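Long-range contact in proteasome accessory factor B/C (PafBC) (Paenarthrobacter aurescens, PDB 6SJ9), which probably acts as a transcriptional regulator of the bacterial DNA damage response, combining winged helix-turn-helix and WYL domains in one chain: residues G502-L507 and D521-R526. Residues are numbered along the deposited sequence; the frame is centred on the assembly and turned at random.
Sequences GRQLRL and DVDPLR
The Gln504 amide and the Asp523 carboxylate meet with their planes 32° apart: NE2 of Gln504 lies 2.9 Å from OD1 of Asp523, on the syn side and somewhat out of the carboxylate plane, but close to the plane of the amide. The bond is somewhat bent, 149° at the hydrogen. Both groups have second partners that help fix their rotation, Asn560 ND2 at Gln504 OE1 and Ser565 OG at Asp523 OD2. At the edge of the Arg506 guanidinium, near its plane, sits OD1 of Asp521, but the planes are 47° apart and the salt bridge carries only a weak hydrogen bond, NH1 of Arg506 lying 3.4 Å from OD1 of Asp521. A bend at chi2 sets CD of Arg506 3.2 Å from the same Asp521 OD1. The stronger partner of Arg506 is Glu519, in a salt bridge through NH2.

These residues belong to an antiparallel hairpin, strands 503-510 and 517-530, in the five-stranded sheet of the second WYL domain, consistent with the Sm-like fold of this family. Leu505 and Val522 form a hydrogen-bonded pair: Leu505 N reaches Val522 O at 2.9 Å, and Val522 N reaches Leu505 O at 2.8 Å, both bonds nearly straight. On the sheet face of this pair, Leu505 CB meets Val522 CG2 at 4.1 Å, while Leu505 CD1 approaches Pro524 CG at 3.9 Å, the side chains crossing at about a right angle. Ala498 of helix 489-501 touches both Leu505 and Pro524.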
loop_
_atom_site.group_PDB
_atom_site.type_symbol
_atom_site.label_atom_id
_atom_site.label_comp_id
_atom_site.label_asym_id
_atom_site.label_seq_id
_atom_site.Cartn_x
_atom_site.Cartn_y
_atom_site.Cartn_z
ATOM N N GLY A 502 10.347 31.280 -11.181
ATOM C CA GLY A 502 9.955 30.786 -12.495
ATOM C C GLY A 502 11.140 30.459 -13.408
ATOM O O GLY A 502 11.040 30.647 -14.620
ATOM N N ARG A 503 12.271 30.008 -12.852
ATOM C CA ARG A 503 13.497 29.762 -13.640
ATOM C C ARG A 503 13.722 28.278 -13.914
ATOM O O ARG A 503 13.688 27.445 -12.995
ATOM C CB ARG A 503 14.769 30.280 -12.931
ATOM C CG ARG A 503 14.712 31.751 -12.526
ATOM C CD ARG A 503 16.029 32.235 -11.891
ATOM N NE ARG A 503 15.786 33.579 -11.401
ATOM C CZ ARG A 503 15.811 34.681 -12.163
ATOM N NH1 ARG A 503 16.127 34.628 -13.476
ATOM N NH2 ARG A 503 15.483 35.847 -11.612
ATOM N N GLN A 504 14.114 27.996 -15.139
ATOM C CA GLN A 504 14.593 26.670 -15.490
ATOM C C GLN A 504 15.990 26.425 -14.902
ATOM O O GLN A 504 16.791 27.351 -14.711
ATOM C CB GLN A 504 14.623 26.539 -17.014
ATOM C CG GLN A 504 14.114 25.260 -17.493
ATOM C CD GLN A 504 14.088 25.145 -19.001
ATOM O OE1 GLN A 504 15.105 25.243 -19.637
ATOM N NE2 GLN A 504 12.907 24.929 -19.565
ATOM N N LEU A 505 16.294 25.156 -14.628
ATOM C CA LEU A 505 17.587 24.776 -14.069
ATOM C C LEU A 505 18.267 23.760 -14.969
ATOM O O LEU A 505 17.633 22.853 -15.500
ATOM C CB LEU A 505 17.441 24.177 -12.650
ATOM C CG LEU A 505 16.963 25.167 -11.566
ATOM C CD1 LEU A 505 16.675 24.484 -10.242
ATOM C CD2 LEU A 505 18.118 26.168 -11.287
ATOM N N ARG A 506 19.561 23.909 -15.097
ATOM C CA ARG A 506 20.418 22.859 -15.611
ATOM C C ARG A 506 20.841 21.987 -14.436
ATOM O O ARG A 506 21.532 22.464 -13.542
ATOM C CB ARG A 506 21.675 23.437 -16.247
ATOM C CG ARG A 506 22.565 22.397 -16.957
ATOM C CD ARG A 506 21.860 21.797 -18.141
ATOM N NE ARG A 506 22.767 21.060 -19.035
ATOM C CZ ARG A 506 22.346 20.321 -20.050
ATOM N NH1 ARG A 506 21.041 20.243 -20.293
ATOM N NH2 ARG A 506 23.228 19.672 -20.811
ATOM N N LEU A 507 20.467 20.713 -14.475
ATOM C CA LEU A 507 20.703 19.764 -13.399
ATOM C C LEU A 507 21.725 18.727 -13.854
ATOM O O LEU A 507 21.616 18.161 -14.958
ATOM C CB LEU A 507 19.397 19.073 -12.996
ATOM C CG LEU A 507 19.577 17.787 -12.208
ATOM C CD1 LEU A 507 20.165 18.078 -10.789
ATOM C CD2 LEU A 507 18.189 17.084 -12.173
ATOM N N ASP A 521 18.011 19.727 -18.517
ATOM C CA ASP A 521 17.242 20.922 -18.185
ATOM C C ASP A 521 15.946 20.497 -17.519
ATOM O O ASP A 521 15.269 19.598 -18.021
ATOM C CB ASP A 521 16.925 21.732 -19.460
ATOM C CG ASP A 521 18.198 22.389 -20.055
ATOM O OD1 ASP A 521 19.096 22.847 -19.298
ATOM O OD2 ASP A 521 18.294 22.403 -21.266
ATOM N N VAL A 522 15.617 21.106 -16.377
ATOM C CA VAL A 522 14.382 20.797 -15.658
ATOM C C VAL A 522 13.644 22.072 -15.256
ATOM O O VAL A 522 14.255 23.106 -14.965
ATOM C CB VAL A 522 14.633 19.924 -14.406
ATOM C CG1 VAL A 522 15.446 18.789 -14.782
ATOM C CG2 VAL A 522 15.383 20.700 -13.316
ATOM N N ASP A 523 12.311 21.975 -15.228
ATOM C CA ASP A 523 11.449 22.992 -14.652
ATOM C C ASP A 523 11.174 22.539 -13.235
ATOM O O ASP A 523 10.377 21.613 -13.036
ATOM C CB ASP A 523 10.127 23.138 -15.423
ATOM C CG ASP A 523 10.324 23.504 -16.899
ATOM O OD1 ASP A 523 11.229 24.315 -17.239
ATOM O OD2 ASP A 523 9.496 23.040 -17.717
ATOM N N PRO A 524 11.807 23.125 -12.229
ATOM C CA PRO A 524 11.507 22.740 -10.838
ATOM C C PRO A 524 10.074 23.100 -10.475
ATOM O O PRO A 524 9.594 24.189 -10.777
ATOM C CB PRO A 524 12.510 23.543 -10.008
ATOM C CG PRO A 524 12.843 24.706 -10.864
ATOM C CD PRO A 524 12.818 24.201 -12.308
ATOM N N LEU A 525 9.406 22.180 -9.790
ATOM C CA LEU A 525 8.005 22.363 -9.416
ATOM C C LEU A 525 7.766 22.419 -7.914
ATOM O O LEU A 525 7.139 23.374 -7.443
ATOM C CB LEU A 525 7.171 21.205 -10.010
ATOM C CG LEU A 525 7.228 21.111 -11.556
ATOM C CD1 LEU A 525 6.447 19.943 -12.121
ATOM C CD2 LEU A 525 6.697 22.413 -12.236
ATOM N N ARG A 526 8.224 21.414 -7.161
ATOM C CA ARG A 526 7.964 21.298 -5.728
ATOM C C ARG A 526 9.159 20.684 -5.036
ATOM O O ARG A 526 9.743 19.719 -5.527
ATOM C CB ARG A 526 6.751 20.396 -5.440
ATOM C CG ARG A 526 5.449 21.118 -5.674
ATOM C CD ARG A 526 4.283 20.239 -5.223
ATOM N NE ARG A 526 4.106 19.135 -6.185
ATOM C CZ ARG A 526 3.076 18.303 -6.132
ATOM N NH1 ARG A 526 2.149 18.456 -5.158
ATOM N NH2 ARG A 526 2.964 17.362 -7.043
#